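Local coordinates for alternansucrase (PDB 6HVG), which belongs to glycoside hydrolase family 70, built round a circularly permuted (beta/alpha)8 barrel with a bound calcium ion and choline-binding-type repeats, at residues T644-L655 with S1032-N1043; K1263-F1271 with S1305-I1316. All coordinates share one frame; numbering follows the deposited sequence.

From the N terminus, residues 644-655 come first and lead into barrel strand 657-658. Interaction 1 joins them to residues 1032-1043, just ahead of barrel strand 1045-1047, and so closes a long loop of 376 residues that holds barrel strands 657-658, 678-679, 745-747 and 821-825 and a large antiparallel sheet. Interaction 2 opens only after this loop has closed: residues 1263-1271, a loop after strand 1248-1252, meet residues 1305-1316 across 33 intervening residues, tying that loop to the start of the hairpin 1314-1317/1323-1326. The two contacts therefore neither nest nor cross. Their centres are about 66 Å apart, one at the barrel, the other where loop 1263-1271 meets the turn 1305-1308 and that hairpin.

Interaction 1 (T644-L655 with S1032-N1043); sequences TDKSDANANKHL and SVFHSNAALDSN
Ala651 packs on Val1033 and Phe1034, and Leu655 on Phe1034 and Leu1040, at the end of the (beta/alpha)8 barrel where parallel strands 657-658 and 1045-1047 begin. This apolar side is the tight one. The methyl of Ala651 lies 3.8 Å from Val1033 CG1, and that same branch of Val1033 lies over one face of the adjacent Phe1034 ring, offset toward the rim. Leu655 crosses Phe1034 at about a right angle, its CD2 4.0 Å from CE1 of the ring and equally close to Leu1040 CD1. The rim of the Phe1034 ring is met near its plane by Asn652 OD1 and His654 O.

Toward solvent the contact turns polar and looser. Asp648, at the start of helix 648-652, points CG beside its own backbone N (chi1 -74°), which brings a different partner to each oxygen. His1035 ND1 donates to OD1 at 3.1 Å on the syn lone pair, while NE2 of the same imidazole bonds Asp1030 OD2. Asn1037, N-cap of the short helix 1038-1041, reaches OD2 with ND2 from above the carboxylate plane. Between these groups one water accepts from His1035 N and donates to Asn652 OD1, 2.8 Å away.

Interaction 2 (K1263-F1271 with S1305-I1316); sequences KDWATNQYF and SISGYQAKDTFI
Ala1266 O takes the N-H of Lys1312 at 3.2 Å, the donor standing 38° above the carbonyl plane, where the irregular loop 1263-1271 runs past the approach to strand 1314-1317. The CA of Ala1311 adds a CA-H...O contact to the same oxygen, and the methyl of Ala1266 rests against Tyr1309 O and, 4.2 Å away, Ala1311 CB.

One step back in the loop, Trp1265 O accepts from Thr1314 OG1 at 2.9 Å in a bond almost in line with the carbonyl (angle at O 169°). With OG1 anti to its backbone N (chi1 -165°), Thr1314 directs the hydroxyl at the loop and turns CG2 to Ala1266 O; Asn1268 ND2, from the same loop as Trp1265, gives the hydroxyl a weak bond. With Asp1313, Thr1314 forms a G1 beta bulge opposite Phe1326. Trp1265 offers its CB to Ile1316 CD1, while its indole turns away to bond Asp446 through NE1.

Near the turn 1305-1308 lies the carboxylate of Asp1264. Ser1305 OG donates to OD1 on the syn lone pair at 2.7 Å, and a water linking OD1 to Ser1307 OG donates there as well; Ser1307 also bonds Trp443. OD2 serves its own loop, accepting from Thr1267 OG1 and, in an Asx motif, from Thr1267 N at 2.9 Å. Tyr1309 lays CB and CD2 near OD2, its ring stacked on Phe1280. With four donors gathered on its two oxygens, Asp1264 is probably ionised and fixed in rotation, so that one side chain both shapes its loop and pins it to the turn 1305-1308.

Interaction 1 (T644-L655 with S1032-N1043)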
loop_
_atom_site.group_PDB
_atom_site.type_symbol
_atom_site.label_atom_id
_atom_site.label_comp_id
_atom_site.label_asym_id
_atom_site.label_seq_id
_atom_site.Cartn_x
_atom_site.Cartn_y
_atom_site.Cartn_z
ATOM N N THR A 644 24.043 -18.027 23.995
ATOM C CA THR A 644 23.732 -16.606 24.097
ATOM C C THR A 644 23.113 -16.217 25.426
ATOM O O THR A 644 23.233 -15.059 25.855
ATOM C CB THR A 644 22.787 -16.147 22.972
ATOM O OG1 THR A 644 21.616 -16.980 22.937
ATOM C CG2 THR A 644 23.505 -16.209 21.627
ATOM N N ASP A 645 22.462 -17.162 26.090
ATOM C CA ASP A 645 21.890 -16.882 27.412
ATOM C C ASP A 645 22.889 -17.050 28.566
ATOM O O ASP A 645 22.513 -16.835 29.720
ATOM C CB ASP A 645 20.606 -17.685 27.661
ATOM C CG ASP A 645 20.782 -19.182 27.486
ATOM O OD1 ASP A 645 21.822 -19.630 26.925
ATOM O OD2 ASP A 645 19.843 -19.916 27.888
ATOM N N LYS A 646 24.149 -17.383 28.266
ATOM C CA LYS A 646 25.145 -17.653 29.310
ATOM C C LYS A 646 25.858 -16.385 29.781
ATOM O O LYS A 646 26.146 -16.243 30.969
ATOM C CB LYS A 646 26.213 -18.658 28.833
ATOM C CG LYS A 646 25.730 -20.022 28.371
ATOM C CD LYS A 646 25.247 -20.942 29.491
ATOM C CE LYS A 646 23.814 -20.626 29.955
ATOM N NZ LYS A 646 22.957 -21.810 30.300
ATOM N N SER A 647 26.166 -15.490 28.847
ATOM C CA SER A 647 26.897 -14.253 29.155
ATOM C C SER A 647 26.557 -13.148 28.165
ATOM O O SER A 647 26.032 -13.413 27.098
ATOM C CB SER A 647 28.412 -14.510 29.109
ATOM O OG SER A 647 28.872 -14.655 27.771
ATOM N N ASP A 648 26.894 -11.916 28.517
ATOM C CA ASP A 648 26.792 -10.794 27.595
ATOM C C ASP A 648 27.770 -10.900 26.418
ATOM O O ASP A 648 27.468 -10.428 25.321
ATOM C CB ASP A 648 27.024 -9.468 28.334
ATOM C CG ASP A 648 25.850 -9.067 29.201
ATOM O OD1 ASP A 648 24.760 -9.694 29.074
ATOM O OD2 ASP A 648 26.018 -8.110 29.991
ATOM N N ALA A 649 28.936 -11.510 26.646
ATOM C CA ALA A 649 29.930 -11.686 25.588
ATOM C C ALA A 649 29.438 -12.653 24.502
ATOM O O ALA A 649 29.669 -12.430 23.311
ATOM C CB ALA A 649 31.245 -12.177 26.170
ATOM N N ASN A 650 28.784 -13.729 24.920
ATOM C CA ASN A 650 28.179 -14.684 23.982
ATOM C C ASN A 650 27.018 -14.057 23.204
ATOM O O ASN A 650 26.934 -14.181 21.987
ATOM C CB ASN A 650 27.651 -15.926 24.721
ATOM C CG ASN A 650 28.751 -16.826 25.234
ATOM O OD1 ASN A 650 29.940 -16.494 25.164
ATOM N ND2 ASN A 650 28.362 -17.977 25.749
ATOM N N ALA A 651 26.119 -13.409 23.943
ATOM C CA ALA A 651 24.979 -12.702 23.381
ATOM C C ALA A 651 25.435 -11.650 22.384
ATOM O O ALA A 651 24.964 -11.636 21.255
ATOM C CB ALA A 651 24.153 -12.055 24.493
ATOM N N ASN A 652 26.371 -10.799 22.792
ATOM C CA ASN A 652 26.811 -9.680 21.967
ATOM C C ASN A 652 27.735 -10.059 20.825
ATOM O O ASN A 652 27.957 -9.243 19.945
ATOM C CB ASN A 652 27.434 -8.591 22.820
ATOM C CG ASN A 652 26.454 -8.016 23.844
ATOM O OD1 ASN A 652 25.345 -8.533 24.049
ATOM N ND2 ASN A 652 26.854 -6.911 24.482
ATOM N N LYS A 653 28.238 -11.294 20.814
ATOM C CA LYS A 653 28.966 -11.836 19.659
ATOM C C LYS A 653 28.042 -12.159 18.495
ATOM O O LYS A 653 28.503 -12.393 17.378
ATOM C CB LYS A 653 29.713 -13.124 20.027
ATOM C CG LYS A 653 31.195 -12.954 20.231
ATOM C CD LYS A 653 31.798 -14.204 20.864
ATOM C CE LYS A 653 33.125 -13.888 21.556
ATOM N NZ LYS A 653 33.474 -14.924 22.561
ATOM N N HIS A 654 26.747 -12.216 18.754
ATOM C CA HIS A 654 25.767 -12.556 17.732
ATOM C C HIS A 654 24.612 -11.568 17.798
ATOM O O HIS A 654 23.451 -11.963 17.969
ATOM C CB HIS A 654 25.258 -13.989 17.926
ATOM C CG HIS A 654 26.338 -15.017 17.897
ATOM N ND1 HIS A 654 27.067 -15.345 19.019
ATOM C CD2 HIS A 654 26.816 -15.790 16.894
ATOM C CE1 HIS A 654 27.958 -16.268 18.706
ATOM N NE2 HIS A 654 27.815 -16.565 17.425
ATOM N N LEU A 655 24.950 -10.281 17.658
ATOM C CA LEU A 655 23.947 -9.211 17.608
ATOM C C LEU A 655 22.870 -9.509 16.583
ATOM O O LEU A 655 23.185 -9.758 15.440
ATOM C CB LEU A 655 24.582 -7.867 17.246
ATOM C CG LEU A 655 25.136 -7.047 18.393
ATOM C CD1 LEU A 655 25.927 -5.882 17.823
ATOM C CD2 LEU A 655 24.010 -6.553 19.295
ATOM N N SER A 1032 17.178 -14.007 30.260
ATOM C CA SER A 1032 17.245 -13.148 29.104
ATOM C C SER A 1032 18.592 -13.248 28.384
ATOM O O SER A 1032 19.601 -13.615 28.976
ATOM C CB SER A 1032 16.943 -11.709 29.550
ATOM O OG SER A 1032 17.026 -10.794 28.470
ATOM N N VAL A 1033 18.581 -12.926 27.093
ATOM C CA VAL A 1033 19.762 -12.925 26.259
ATOM C C VAL A 1033 20.432 -11.547 26.308
ATOM O O VAL A 1033 21.492 -11.404 26.907
ATOM C CB VAL A 1033 19.416 -13.321 24.806
ATOM C CG1 VAL A 1033 20.600 -13.120 23.864
ATOM C CG2 VAL A 1033 18.965 -14.758 24.759
ATOM N N PHE A 1034 19.834 -10.554 25.660
ATOM C CA PHE A 1034 20.419 -9.229 25.648
ATOM C C PHE A 1034 20.098 -8.464 26.928
ATOM O O PHE A 1034 19.064 -8.685 27.562
ATOM C CB PHE A 1034 19.985 -8.457 24.402
ATOM C CG PHE A 1034 20.601 -8.980 23.148
ATOM C CD1 PHE A 1034 21.957 -8.817 22.915
ATOM C CD2 PHE A 1034 19.841 -9.664 22.213
ATOM C CE1 PHE A 1034 22.531 -9.319 21.752
ATOM C CE2 PHE A 1034 20.397 -10.175 21.061
ATOM C CZ PHE A 1034 21.736 -9.998 20.816
ATOM N N HIS A 1035 21.021 -7.581 27.308
ATOM C CA HIS A 1035 20.837 -6.718 28.467
ATOM C C HIS A 1035 21.306 -5.325 28.117
ATOM O O HIS A 1035 22.413 -5.175 27.616
ATOM C CB HIS A 1035 21.597 -7.248 29.686
ATOM C CG HIS A 1035 21.126 -8.585 30.154
ATOM N ND1 HIS A 1035 21.736 -9.756 29.763
ATOM C CD2 HIS A 1035 20.081 -8.942 30.932
ATOM C CE1 HIS A 1035 21.091 -10.779 30.288
ATOM N NE2 HIS A 1035 20.073 -10.311 30.987
ATOM N N SER A 1036 20.469 -4.318 28.379
ATOM C CA SER A 1036 20.835 -2.949 28.076
ATOM C C SER A 1036 21.803 -2.505 29.150
ATOM O O SER A 1036 21.434 -2.397 30.322
ATOM C CB SER A 1036 19.613 -2.021 28.038
ATOM O OG SER A 1036 19.951 -0.770 27.438
ATOM N N ASN A 1037 23.047 -2.279 28.748
ATOM C CA ASN A 1037 24.080 -1.815 29.644
ATOM C C ASN A 1037 25.193 -1.165 28.844
ATOM O O ASN A 1037 25.085 -1.052 27.634
ATOM C CB ASN A 1037 24.590 -2.963 30.513
ATOM C CG ASN A 1037 25.087 -4.150 29.710
ATOM O OD1 ASN A 1037 25.759 -3.996 28.690
ATOM N ND2 ASN A 1037 24.811 -5.335 30.201
ATOM N N ALA A 1038 26.258 -0.741 29.517
ATOM C CA ALA A 1038 27.347 -0.020 28.854
ATOM C C ALA A 1038 28.014 -0.837 27.774
ATOM O O ALA A 1038 28.443 -0.284 26.760
ATOM C CB ALA A 1038 28.369 0.430 29.873
ATOM N N ALA A 1039 28.071 -2.156 27.963
ATOM C CA ALA A 1039 28.668 -3.036 26.951
ATOM C C ALA A 1039 27.833 -3.096 25.689
ATOM O O ALA A 1039 28.346 -2.909 24.604
ATOM C CB ALA A 1039 28.897 -4.434 27.513
ATOM N N LEU A 1040 26.538 -3.354 25.824
ATOM C CA LEU A 1040 25.651 -3.388 24.660
ATOM C C LEU A 1040 25.649 -2.024 23.984
ATOM O O LEU A 1040 25.690 -1.957 22.767
ATOM C CB LEU A 1040 24.236 -3.785 25.065
ATOM C CG LEU A 1040 23.266 -4.155 23.948
ATOM C CD1 LEU A 1040 23.808 -5.265 23.086
ATOM C CD2 LEU A 1040 21.926 -4.598 24.516
ATOM N N ASP A 1041 25.674 -0.938 24.774
ATOM C CA ASP A 1041 25.689 0.424 24.246
ATOM C C ASP A 1041 26.947 0.739 23.442
ATOM O O ASP A 1041 26.956 1.668 22.633
ATOM C CB ASP A 1041 25.556 1.452 25.365
ATOM C CG ASP A 1041 24.199 1.416 26.062
ATOM O OD1 ASP A 1041 23.301 0.641 25.644
ATOM O OD2 ASP A 1041 24.045 2.165 27.062
ATOM N N SER A 1042 28.013 -0.028 23.658
ATOM C CA SER A 1042 29.265 0.168 22.924
ATOM C C SER A 1042 29.217 -0.336 21.486
ATOM O O SER A 1042 30.184 -0.162 20.747
ATOM C CB SER A 1042 30.416 -0.501 23.668
ATOM O OG SER A 1042 30.457 -0.054 25.021
ATOM N N ASN A 1043 28.107 -0.966 21.091
ATOM C CA ASN A 1043 27.922 -1.428 19.722
ATOM C C ASN A 1043 27.269 -0.407 18.827
ATOM O O ASN A 1043 26.565 0.466 19.282
ATOM C CB ASN A 1043 27.086 -2.687 19.707
ATOM C CG ASN A 1043 27.827 -3.860 20.276
ATOM O OD1 ASN A 1043 28.632 -4.484 19.582
ATOM N ND2 ASN A 1043 27.587 -4.157 21.554
HETATM O O HOH W 1 23.588 -8.197 26.232
#

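Interaction 2 (K1263-F1271 with S1305-I1316)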
loop_
_atom_site.group_PDB
_atom_site.type_symbol
_atom_site.label_atom_id
_atom_site.label_comp_id
_atom_site.label_asym_id
_atom_site.label_seq_id
_atom_site.Cartn_x
_atom_site.Cartn_y
_atom_site.Cartn_z
ATOM N N LYS A 1263 -16.355 -24.311 -15.091
ATOM C CA LYS A 1263 -17.425 -24.775 -14.231
ATOM C C LYS A 1263 -18.726 -24.802 -15.015
ATOM O O LYS A 1263 -18.900 -24.028 -15.949
ATOM C CB LYS A 1263 -17.505 -23.789 -13.072
ATOM C CG LYS A 1263 -18.463 -24.072 -11.926
ATOM C CD LYS A 1263 -18.895 -22.748 -11.309
ATOM C CE LYS A 1263 -19.526 -22.828 -9.934
ATOM N NZ LYS A 1263 -20.119 -21.504 -9.584
ATOM N N ASP A 1264 -19.610 -25.726 -14.658
ATOM C CA ASP A 1264 -20.941 -25.794 -15.219
ATOM C C ASP A 1264 -21.884 -25.040 -14.300
ATOM O O ASP A 1264 -21.923 -25.331 -13.101
ATOM C CB ASP A 1264 -21.380 -27.242 -15.312
ATOM C CG ASP A 1264 -22.852 -27.376 -15.595
ATOM O OD1 ASP A 1264 -23.309 -26.849 -16.630
ATOM O OD2 ASP A 1264 -23.560 -27.981 -14.775
ATOM N N TRP A 1265 -22.631 -24.069 -14.839
ATOM C CA TRP A 1265 -23.433 -23.207 -13.978
ATOM C C TRP A 1265 -24.557 -23.962 -13.344
ATOM O O TRP A 1265 -25.001 -23.623 -12.246
ATOM C CB TRP A 1265 -23.996 -21.999 -14.719
ATOM C CG TRP A 1265 -22.959 -21.119 -15.346
ATOM C CD1 TRP A 1265 -22.859 -20.797 -16.661
ATOM C CD2 TRP A 1265 -21.895 -20.451 -14.695
ATOM N NE1 TRP A 1265 -21.791 -19.973 -16.880
ATOM C CE2 TRP A 1265 -21.171 -19.751 -15.687
ATOM C CE3 TRP A 1265 -21.484 -20.355 -13.373
ATOM C CZ2 TRP A 1265 -20.053 -18.970 -15.397
ATOM C CZ3 TRP A 1265 -20.360 -19.570 -13.081
ATOM C CH2 TRP A 1265 -19.663 -18.888 -14.098
ATOM N N ALA A 1266 -25.037 -24.983 -14.035
ATOM C CA ALA A 1266 -26.256 -25.682 -13.651
ATOM C C ALA A 1266 -26.110 -26.529 -12.399
ATOM O O ALA A 1266 -26.954 -26.488 -11.505
ATOM C CB ALA A 1266 -26.697 -26.546 -14.797
ATOM N N THR A 1267 -25.029 -27.304 -12.355
ATOM C CA THR A 1267 -24.730 -28.180 -11.236
ATOM C C THR A 1267 -23.682 -27.611 -10.296
ATOM O O THR A 1267 -23.533 -28.100 -9.189
ATOM C CB THR A 1267 -24.184 -29.490 -11.759
ATOM O OG1 THR A 1267 -23.068 -29.225 -12.605
ATOM C CG2 THR A 1267 -25.232 -30.210 -12.561
ATOM N N ASN A 1268 -22.994 -26.554 -10.736
ATOM C CA ASN A 1268 -21.872 -25.926 -10.028
ATOM C C ASN A 1268 -20.666 -26.840 -9.817
ATOM O O ASN A 1268 -19.812 -26.531 -9.027
ATOM C CB ASN A 1268 -22.333 -25.308 -8.729
ATOM C CG ASN A 1268 -23.327 -24.178 -8.951
ATOM O OD1 ASN A 1268 -22.997 -23.143 -9.544
ATOM N ND2 ASN A 1268 -24.537 -24.353 -8.429
ATOM N N GLN A 1269 -20.579 -27.926 -10.578
ATOM C CA GLN A 1269 -19.448 -28.826 -10.535
ATOM C C GLN A 1269 -18.399 -28.368 -11.537
ATOM O O GLN A 1269 -18.734 -27.883 -12.616
ATOM C CB GLN A 1269 -19.906 -30.248 -10.863
ATOM C CG GLN A 1269 -18.824 -31.305 -10.710
ATOM C CD GLN A 1269 -19.331 -32.686 -11.020
ATOM O OE1 GLN A 1269 -20.493 -32.868 -11.355
ATOM N NE2 GLN A 1269 -18.450 -33.670 -10.927
ATOM N N TYR A 1270 -17.124 -28.509 -11.173
ATOM C CA TYR A 1270 -16.036 -28.064 -12.037
ATOM C C TYR A 1270 -15.631 -29.206 -12.946
ATOM O O TYR A 1270 -15.672 -30.359 -12.547
ATOM C CB TYR A 1270 -14.837 -27.595 -11.208
ATOM C CG TYR A 1270 -14.985 -26.226 -10.521
ATOM C CD1 TYR A 1270 -15.545 -26.114 -9.253
ATOM C CD2 TYR A 1270 -14.540 -25.052 -11.125
ATOM C CE1 TYR A 1270 -15.663 -24.891 -8.619
ATOM C CE2 TYR A 1270 -14.666 -23.826 -10.491
ATOM C CZ TYR A 1270 -15.215 -23.766 -9.237
ATOM O OH TYR A 1270 -15.359 -22.559 -8.619
ATOM N N PHE A 1271 -15.235 -28.908 -14.168
ATOM C CA PHE A 1271 -14.823 -29.984 -15.072
ATOM C C PHE A 1271 -13.506 -30.587 -14.608
ATOM O O PHE A 1271 -12.624 -29.875 -14.128
ATOM C CB PHE A 1271 -14.727 -29.486 -16.531
ATOM C CG PHE A 1271 -16.000 -28.842 -17.028
ATOM C CD1 PHE A 1271 -17.168 -29.584 -17.090
ATOM C CD2 PHE A 1271 -16.041 -27.499 -17.362
ATOM C CE1 PHE A 1271 -18.342 -29.007 -17.498
ATOM C CE2 PHE A 1271 -17.224 -26.917 -17.786
ATOM C CZ PHE A 1271 -18.370 -27.665 -17.853
ATOM N N SER A 1305 -28.081 -26.253 -19.097
ATOM C CA SER A 1305 -26.928 -25.444 -19.483
ATOM C C SER A 1305 -26.358 -25.828 -20.845
ATOM O O SER A 1305 -26.731 -26.864 -21.390
ATOM C CB SER A 1305 -25.855 -25.588 -18.432
ATOM O OG SER A 1305 -25.470 -26.946 -18.323
ATOM N N ILE A 1306 -25.447 -25.005 -21.373
ATOM C CA ILE A 1306 -24.830 -25.281 -22.671
ATOM C C ILE A 1306 -24.125 -26.641 -22.685
ATOM O O ILE A 1306 -23.960 -27.233 -23.738
ATOM C CB ILE A 1306 -23.834 -24.186 -23.075
ATOM C CG1 ILE A 1306 -24.588 -22.914 -23.374
ATOM C CG2 ILE A 1306 -23.053 -24.576 -24.317
ATOM C CD1 ILE A 1306 -23.769 -21.837 -24.051
ATOM N N SER A 1307 -23.715 -27.124 -21.521
ATOM C CA SER A 1307 -23.049 -28.399 -21.416
ATOM C C SER A 1307 -24.023 -29.568 -21.282
ATOM O O SER A 1307 -23.606 -30.726 -21.211
ATOM C CB SER A 1307 -22.112 -28.388 -20.208
ATOM O OG SER A 1307 -21.119 -27.381 -20.350
ATOM N N GLY A 1308 -25.313 -29.283 -21.273
ATOM C CA GLY A 1308 -26.320 -30.324 -21.286
ATOM C C GLY A 1308 -26.848 -30.826 -19.965
ATOM O O GLY A 1308 -27.490 -31.865 -19.948
ATOM N N TYR A 1309 -26.616 -30.112 -18.872
ATOM C CA TYR A 1309 -27.026 -30.610 -17.543
ATOM C C TYR A 1309 -28.125 -29.763 -16.938
ATOM O O TYR A 1309 -28.225 -28.574 -17.234
ATOM C CB TYR A 1309 -25.853 -30.646 -16.609
ATOM C CG TYR A 1309 -24.715 -31.469 -17.121
ATOM C CD1 TYR A 1309 -24.751 -32.848 -17.054
ATOM C CD2 TYR A 1309 -23.569 -30.861 -17.658
ATOM C CE1 TYR A 1309 -23.680 -33.621 -17.499
ATOM C CE2 TYR A 1309 -22.489 -31.624 -18.116
ATOM C CZ TYR A 1309 -22.557 -33.010 -18.034
ATOM O OH TYR A 1309 -21.529 -33.795 -18.487
ATOM N N GLN A 1310 -28.975 -30.382 -16.124
ATOM C CA GLN A 1310 -30.093 -29.693 -15.525
ATOM C C GLN A 1310 -29.674 -28.817 -14.367
ATOM O O GLN A 1310 -28.850 -29.217 -13.555
ATOM C CB GLN A 1310 -31.133 -30.694 -15.038
ATOM C CG GLN A 1310 -32.501 -30.039 -14.807
ATOM C CD GLN A 1310 -33.535 -30.973 -14.235
ATOM O OE1 GLN A 1310 -33.280 -32.163 -14.075
ATOM N NE2 GLN A 1310 -34.709 -30.432 -13.903
ATOM N N ALA A 1311 -30.261 -27.624 -14.300
ATOM C CA ALA A 1311 -30.001 -26.684 -13.214
ATOM C C ALA A 1311 -30.728 -27.135 -11.970
ATOM O O ALA A 1311 -31.952 -27.205 -11.942
ATOM C CB ALA A 1311 -30.466 -25.276 -13.607
ATOM N N LYS A 1312 -29.974 -27.435 -10.932
ATOM C CA LYS A 1312 -30.527 -27.728 -9.604
ATOM C C LYS A 1312 -29.750 -26.985 -8.553
ATOM O O LYS A 1312 -28.523 -27.040 -8.546
ATOM C CB LYS A 1312 -30.439 -29.222 -9.261
ATOM C CG LYS A 1312 -31.135 -30.112 -10.246
ATOM C CD LYS A 1312 -31.243 -31.536 -9.737
ATOM C CE LYS A 1312 -32.095 -32.347 -10.702
ATOM N NZ LYS A 1312 -32.231 -33.762 -10.304
ATOM N N ASP A 1313 -30.474 -26.299 -7.664
ATOM C CA ASP A 1313 -29.889 -25.610 -6.518
ATOM C C ASP A 1313 -28.820 -24.636 -7.004
ATOM O O ASP A 1313 -27.647 -24.764 -6.678
ATOM C CB ASP A 1313 -29.336 -26.640 -5.529
ATOM C CG ASP A 1313 -28.830 -26.022 -4.241
ATOM O OD1 ASP A 1313 -29.331 -24.944 -3.839
ATOM O OD2 ASP A 1313 -27.939 -26.666 -3.622
ATOM N N THR A 1314 -29.250 -23.696 -7.831
ATOM C CA THR A 1314 -28.340 -22.769 -8.468
ATOM C C THR A 1314 -29.088 -21.581 -9.040
ATOM O O THR A 1314 -30.263 -21.677 -9.362
ATOM C CB THR A 1314 -27.561 -23.442 -9.593
ATOM O OG1 THR A 1314 -26.454 -22.635 -9.956
ATOM C CG2 THR A 1314 -28.424 -23.633 -10.809
ATOM N N PHE A 1315 -28.391 -20.469 -9.160
ATOM C CA PHE A 1315 -28.933 -19.269 -9.795
ATOM C C PHE A 1315 -28.506 -19.265 -11.262
ATOM O O PHE A 1315 -27.407 -19.671 -11.581
ATOM C CB PHE A 1315 -28.403 -18.023 -9.090
ATOM C CG PHE A 1315 -29.125 -17.691 -7.816
ATOM C CD1 PHE A 1315 -28.766 -18.266 -6.608
ATOM C CD2 PHE A 1315 -30.162 -16.781 -7.833
ATOM C CE1 PHE A 1315 -29.433 -17.919 -5.438
ATOM C CE2 PHE A 1315 -30.828 -16.437 -6.680
ATOM C CZ PHE A 1315 -30.476 -17.017 -5.488
ATOM N N ILE A 1316 -29.387 -18.835 -12.140
ATOM C CA ILE A 1316 -29.147 -18.880 -13.586
ATOM C C ILE A 1316 -29.622 -17.582 -14.200
ATOM O O ILE A 1316 -30.687 -17.053 -13.833
ATOM C CB ILE A 1316 -29.923 -20.036 -14.270
ATOM C CG1 ILE A 1316 -29.423 -21.404 -13.806
ATOM C CG2 ILE A 1316 -29.807 -19.946 -15.785
ATOM C CD1 ILE A 1316 -28.045 -21.801 -14.334
HETATM O O HOH W 2 -22.264 -25.239 -18.717
#